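ADP-ribose pyrophosphatase MutT (PDB 4KYX) probably hydrolyses a pyrophosphate bond in nucleotide substrates, such as oxidised purine nucleoside triphosphates or ADP-ribose, with magnesium as cofactor, as in other Nudix enzymes. Local coordinates at residues 131-134 with 135-138; 123-126 with 127-131. All coordinates share one frame; numbering follows the deposited sequence.

Contact 1 of 2, residues 131-134 with 135-138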
ATOM      1  N   LEU A 131     -13.091   5.449  -7.712  1.00 20.46           N
ATOM      2  CA  LEU A 131     -12.931   3.988  -7.746  1.00 20.35           C
ATOM      3  C   LEU A 131     -12.310   3.398  -6.455  1.00 19.21           C
ATOM      4  O   LEU A 131     -12.824   2.472  -5.866  1.00 18.76           O
ATOM      5  CB  LEU A 131     -12.131   3.572  -8.974  1.00 21.29           C
ATOM      6  CG  LEU A 131     -11.783   2.101  -9.069  1.00 22.45           C
ATOM      7  CD1 LEU A 131     -13.070   1.271  -9.132  1.00 23.31           C
ATOM      8  CD2 LEU A 131     -10.953   1.904 -10.335  1.00 23.39           C
ATOM      9  N   PRO A 132     -11.219   3.978  -6.000  1.00 18.71           N
ATOM     10  CA  PRO A 132     -10.620   3.355  -4.814  1.00 18.24           C
ATOM     11  C   PRO A 132     -11.530   3.367  -3.601  1.00 17.84           C
ATOM     12  O   PRO A 132     -11.552   2.412  -2.844  1.00 17.36           O
ATOM     13  CB  PRO A 132      -9.312   4.120  -4.632  1.00 18.09           C
ATOM     14  CG  PRO A 132      -9.060   4.826  -5.928  1.00 18.22           C
ATOM     15  CD  PRO A 132     -10.331   4.918  -6.695  1.00 18.70           C
ATOM     16  N   LEU A 133     -12.301   4.451  -3.423  1.00 18.23           N
ATOM     17  CA  LEU A 133     -13.243   4.571  -2.331  1.00 18.69           C
ATOM     18  C   LEU A 133     -14.393   3.577  -2.536  1.00 19.28           C
ATOM     19  O   LEU A 133     -14.813   2.939  -1.588  1.00 19.55           O
ATOM     20  CB  LEU A 133     -13.808   6.014  -2.269  1.00 18.90           C
ATOM     21  CG  LEU A 133     -14.890   6.286  -1.225  1.00 19.48           C
ATOM     22  CD1 LEU A 133     -14.414   5.893   0.161  1.00 19.60           C
ATOM     23  CD2 LEU A 133     -15.288   7.747  -1.214  1.00 19.13           C
ATOM     24  N   LYS A 134     -14.908   3.483  -3.761  1.00 20.21           N
ATOM     25  CA  LYS A 134     -15.922   2.492  -4.101  1.00 21.71           C
ATOM     26  C   LYS A 134     -15.457   1.094  -3.684  1.00 22.23           C
ATOM     27  O   LYS A 134     -16.220   0.353  -3.064  1.00 22.59           O
ATOM     28  CB  LYS A 134     -16.251   2.530  -5.611  1.00 22.82           C
ATOM     29  CG  LYS A 134     -17.451   1.681  -6.063  1.00 24.39           C
ATOM     30  CD  LYS A 134     -18.768   2.260  -5.526  1.00 25.39           C
ATOM     31  CE  LYS A 134     -20.047   1.734  -6.176  1.00 26.92           C
ATOM     32  NZ  LYS A 134     -21.180   2.457  -5.548  1.00 27.16           N
ATOM     33  N   ARG A 135     -14.215   0.766  -4.018  1.00 22.26           N
ATOM     34  CA  ARG A 135     -13.644  -0.522  -3.653  1.00 23.44           C
ATOM     35  C   ARG A 135     -13.594  -0.726  -2.160  1.00 22.51           C
ATOM     36  O   ARG A 135     -13.908  -1.818  -1.639  1.00 23.09           O
ATOM     37  CB  ARG A 135     -12.247  -0.715  -4.287  1.00 24.72           C
ATOM     38  CG  ARG A 135     -12.366  -0.947  -5.783  1.00 27.32           C
ATOM     39  CD  ARG A 135     -11.124  -1.471  -6.441  1.00 30.68           C
ATOM     40  NE  ARG A 135     -11.562  -2.548  -7.292  1.00 34.87           N
ATOM     41  CZ  ARG A 135     -11.229  -3.831  -7.214  1.00 37.41           C
ATOM     42  NH1 ARG A 135     -11.818  -4.676  -8.051  1.00 37.15           N
ATOM     43  NH2 ARG A 135     -10.293  -4.284  -6.361  1.00 41.89           N
ATOM     44  N   LEU A 136     -13.166   0.317  -1.458  1.00 21.83           N
ATOM     45  CA  LEU A 136     -13.166   0.268  -0.032  1.00 21.67           C
ATOM     46  C   LEU A 136     -14.572   0.024   0.546  1.00 23.18           C
ATOM     47  O   LEU A 136     -14.793  -0.857   1.391  1.00 23.59           O
ATOM     48  CB  LEU A 136     -12.564   1.547   0.500  1.00 21.21           C
ATOM     49  CG  LEU A 136     -12.673   1.666   2.006  1.00 21.71           C
ATOM     50  CD1 LEU A 136     -11.866   0.550   2.620  1.00 22.22           C
ATOM     51  CD2 LEU A 136     -12.205   2.998   2.530  1.00 21.45           C
ATOM     52  N   ILE A 137     -15.535   0.827   0.102  1.00 23.72           N
ATOM     53  CA  ILE A 137     -16.916   0.682   0.608  1.00 25.31           C
ATOM     54  C   ILE A 137     -17.527  -0.719   0.351  1.00 27.02           C
ATOM     55  O   ILE A 137     -18.181  -1.274   1.213  1.00 27.42           O
ATOM     56  CB  ILE A 137     -17.811   1.812   0.082  1.00 25.17           C
ATOM     57  CG1 ILE A 137     -17.267   3.128   0.562  1.00 24.87           C
ATOM     58  CG2 ILE A 137     -19.260   1.595   0.518  1.00 26.52           C
ATOM     59  CD1 ILE A 137     -17.067   3.223   2.054  1.00 25.12           C
ATOM     60  N   GLU A 138     -17.225  -1.315  -0.794  1.00 27.36           N
ATOM     61  CA  GLU A 138     -17.783  -2.617  -1.141  1.00 29.22           C
ATOM     62  C   GLU A 138     -16.826  -3.715  -0.737  1.00 29.08           C
ATOM     63  O   GLU A 138     -16.947  -4.856  -1.166  1.00 30.47           O
ATOM     64  CB  GLU A 138     -18.092  -2.657  -2.626  1.00 30.28           C
ATOM     65  CG  GLU A 138     -18.958  -1.473  -3.091  1.00 30.78           C
ATOM     66  CD  GLU A 138     -20.400  -1.494  -2.597  1.00 32.57           C
ATOM     67  OE1 GLU A 138     -20.825  -2.487  -1.978  1.00 34.94           O
ATOM     68  OE2 GLU A 138     -21.135  -0.504  -2.829  1.00 34.59           O
TER
HETATM   69  O   HOH W   1     -20.447   2.188  -2.720  1.00 38.84           O
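Lys134 and Glu138 run side by side and reach the same water. Lys134 NZ donates to it at 2.9 Å, and the water donates to Glu138 OE2 at 2.8 Å. The charged atoms themselves, Lys134 NZ and Glu138 OE2, stay 4.0 Å apart, too far for a salt bridge. A bend at chi2 (69°) turns the Lys134 chain toward Glu138. Its ammonium probably also hydrogen-bonds the carbonyl oxygen of Ser127.

Four i to i+4 backbone bonds run along the short helix 131-137, the last of them reaching Glu138 just past its end. Arg135 N to Leu131 O and Ile137 N to Leu133 O are nearly straight, the latter at 2.8 Å with an N-H...O angle of 171°. The last, Glu138 N to Lys134 O, is more bent at 152°; Glu138 is the first residue to leave helical angles. In this Nudix domain the helix packs across strands 75-84 and 89-99. Pro132 and Leu136 touch these strands, and both touch Phe95.

Leu133 CD1 meets apolar residues one turn on. It lies 4.0 Å from Ile137 CG1, the two side chains pointing the same way. It also comes within 4.3 Å of Leu136 CD2. On the partly exposed side, Leu131 CD1 sits 4.1 Å from Arg135 CG and also lies at the edge of the guanidinium, near its plane.

Contact 2 of 2, residues 123-126 with 127-131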
ATOM      1  N   ASP A 123     -24.462   5.454   5.980  1.00 35.07           N
ATOM      2  CA  ASP A 123     -25.599   4.739   5.390  1.00 37.23           C
ATOM      3  C   ASP A 123     -26.308   5.561   4.336  1.00 37.02           C
ATOM      4  O   ASP A 123     -27.401   5.206   3.897  1.00 38.42           O
ATOM      5  CB  ASP A 123     -26.580   4.316   6.485  1.00 40.59           C
ATOM      6  CG  ASP A 123     -26.932   5.452   7.420  1.00 42.03           C
ATOM      7  OD1 ASP A 123     -27.782   6.303   7.078  1.00 44.62           O
ATOM      8  OD2 ASP A 123     -26.330   5.492   8.512  1.00 46.67           O
ATOM      9  N   ASN A 124     -25.716   6.693   3.960  1.00 35.47           N
ATOM     10  CA  ASN A 124     -26.276   7.562   2.960  1.00 34.14           C
ATOM     11  C   ASN A 124     -25.196   8.090   2.021  1.00 30.68           C
ATOM     12  O   ASN A 124     -25.240   9.248   1.629  1.00 29.26           O
ATOM     13  CB  ASN A 124     -26.978   8.730   3.662  1.00 35.87           C
ATOM     14  CG  ASN A 124     -27.740   9.624   2.714  1.00 36.92           C
ATOM     15  OD1 ASN A 124     -28.315   9.172   1.743  1.00 39.08           O
ATOM     16  ND2 ASN A 124     -27.766  10.909   3.018  1.00 38.14           N
ATOM     17  N   LEU A 125     -24.212   7.254   1.670  1.00 29.28           N
ATOM     18  CA  LEU A 125     -23.167   7.683   0.751  1.00 27.43           C
ATOM     19  C   LEU A 125     -23.691   7.847  -0.672  1.00 27.79           C
ATOM     20  O   LEU A 125     -24.639   7.168  -1.101  1.00 28.40           O
ATOM     21  CB  LEU A 125     -21.968   6.718   0.741  1.00 26.82           C
ATOM     22  CG  LEU A 125     -21.128   6.630   2.000  1.00 26.57           C
ATOM     23  CD1 LEU A 125     -19.864   5.829   1.711  1.00 26.65           C
ATOM     24  CD2 LEU A 125     -20.803   8.016   2.537  1.00 26.16           C
ATOM     25  N   PRO A 126     -23.098   8.784  -1.416  1.00 27.08           N
ATOM     26  CA  PRO A 126     -23.433   8.864  -2.834  1.00 27.21           C
ATOM     27  C   PRO A 126     -23.013   7.619  -3.571  1.00 26.95           C
ATOM     28  O   PRO A 126     -22.164   6.873  -3.092  1.00 24.73           O
ATOM     29  CB  PRO A 126     -22.654  10.086  -3.328  1.00 27.02           C
ATOM     30  CG  PRO A 126     -22.068  10.749  -2.134  1.00 26.12           C
ATOM     31  CD  PRO A 126     -22.305   9.926  -0.920  1.00 25.97           C
ATOM     32  N   SER A 127     -23.630   7.374  -4.725  1.00 27.76           N
ATOM     33  CA  SER A 127     -23.338   6.190  -5.528  1.00 28.15           C
ATOM     34  C   SER A 127     -22.092   6.290  -6.338  1.00 26.96           C
ATOM     35  O   SER A 127     -21.404   5.286  -6.552  1.00 28.25           O
ATOM     36  CB  SER A 127     -24.470   5.963  -6.569  1.00 30.24           C
ATOM     37  OG  SER A 127     -25.301   4.945  -6.108  1.00 33.13           O
ATOM     38  N   ASN A 128     -21.871   7.494  -6.849  1.00 26.53           N
ATOM     39  CA  ASN A 128     -20.809   7.824  -7.775  1.00 26.05           C
ATOM     40  C   ASN A 128     -19.498   8.147  -7.016  1.00 23.72           C
ATOM     41  O   ASN A 128     -19.072   9.275  -6.931  1.00 22.23           O
ATOM     42  CB  ASN A 128     -21.230   9.049  -8.614  1.00 28.62           C
ATOM     43  CG  ASN A 128     -21.985  10.118  -7.804  1.00 30.69           C
ATOM     44  OD1 ASN A 128     -22.835   9.815  -6.933  1.00 33.58           O
ATOM     45  ND2 ASN A 128     -21.742  11.379  -8.141  1.00 32.29           N
ATOM     46  N   LEU A 129     -18.910   7.129  -6.440  1.00 22.60           N
ATOM     47  CA  LEU A 129     -17.694   7.284  -5.686  1.00 21.29           C
ATOM     48  C   LEU A 129     -16.433   7.010  -6.530  1.00 21.31           C
ATOM     49  O   LEU A 129     -16.415   6.076  -7.336  1.00 22.45           O
ATOM     50  CB  LEU A 129     -17.768   6.303  -4.533  1.00 21.42           C
ATOM     51  CG  LEU A 129     -18.928   6.490  -3.573  1.00 21.42           C
ATOM     52  CD1 LEU A 129     -18.760   5.474  -2.472  1.00 21.82           C
ATOM     53  CD2 LEU A 129     -19.012   7.896  -2.990  1.00 21.10           C
ATOM     54  N   PHE A 130     -15.381   7.780  -6.300  1.00 21.28           N
ATOM     55  CA  PHE A 130     -14.048   7.577  -6.881  1.00 21.72           C
ATOM     56  C   PHE A 130     -13.699   6.078  -6.697  1.00 20.75           C
ATOM     57  O   PHE A 130     -13.990   5.521  -5.655  1.00 19.77           O
ATOM     58  CB  PHE A 130     -13.071   8.472  -6.084  1.00 23.15           C
ATOM     59  CG  PHE A 130     -11.654   8.464  -6.557  1.00 24.46           C
ATOM     60  CD1 PHE A 130     -11.340   8.603  -7.894  1.00 27.58           C
ATOM     61  CD2 PHE A 130     -10.628   8.427  -5.639  1.00 25.67           C
ATOM     62  CE1 PHE A 130     -10.003   8.606  -8.320  1.00 28.53           C
ATOM     63  CE2 PHE A 130      -9.305   8.430  -6.052  1.00 26.82           C
ATOM     64  CZ  PHE A 130      -9.003   8.539  -7.402  1.00 27.91           C
ATOM     65  N   LEU A 131     -13.091   5.449  -7.712  1.00 20.46           N
ATOM     66  CA  LEU A 131     -12.931   3.988  -7.746  1.00 20.35           C
ATOM     67  C   LEU A 131     -12.310   3.398  -6.455  1.00 19.21           C
ATOM     68  O   LEU A 131     -12.824   2.472  -5.866  1.00 18.76           O
ATOM     69  CB  LEU A 131     -12.131   3.572  -8.974  1.00 21.29           C
ATOM     70  CG  LEU A 131     -11.783   2.101  -9.069  1.00 22.45           C
ATOM     71  CD1 LEU A 131     -13.070   1.271  -9.132  1.00 23.31           C
ATOM     72  CD2 LEU A 131     -10.953   1.904 -10.335  1.00 23.39           C
TER
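Pro126 and Leu129 meet mainly through the Pro126 carbonyl. Leu129 CG and CD2 each lie 3.3 Å from Pro126 O, and Leu129 CD1 is a little farther from the same oxygen. The leucine fork therefore sits against a backbone oxygen as well as against carbon. The proline ring itself is met less closely, with Pro126 CB 4.3 Å from Leu129 CD2. Leu129 CG stands anti to its own carbonyl carbon (chi1 -60°), which turns the branch back along the chain toward Pro126.

Pro126 has a second neighbour in Asn128. Its CB lies 3.6 Å from Asn128 OD1, a contact of carbon with the amide oxygen. A chi1 of 39° keeps Asn128 CG close to its own backbone, and this brings OD1 back to Pro126 CB. The nitrogen of the same amide, ND2, is hydrogen-bonded to the carbonyl oxygen of Ser40.

Asn128 is the centre of an inverse gamma turn. The turn is closed by a weak bond from Leu129 N to Ser127 O at 3.1 Å. No hydrogen bond joins 123-126 to 127-131, so the two meet by van der Waals contact. The turn lies in the loop between strand 116-120 and helix 131-137 of the Nudix domain. Strand 40-43 borders it: Tyr42 pairs through its backbone with Asn128 and Phe130, and its side chain touches Pro126 and Leu129.

Leu125 adds an apolar contact, its CD1 lying 4.3 Å from Leu129 CD1. Leu125 also touches Ile28 and Phe120, while the ring of Pro126 packs on Leu30 and Phe120.

In the fold
Contact 2 is the loop that leads into the helix of contact 1. The two share Leu131, and their centres are about 8 Å apart. Phe130 takes the N-cap position, just before the helix. The helix then turns back alongside the loop, bringing Ile137 against Leu125 and Leu129. Ile137 CD1 lies 3.8 Å from Leu125 CD1, and Ile137 CG1 is 4.1 Å from Leu129 CD1. Through these contacts the helix, beside strands 75-84 and 89-99, is joined to a loop that borders the smaller sheet at strand 40-43.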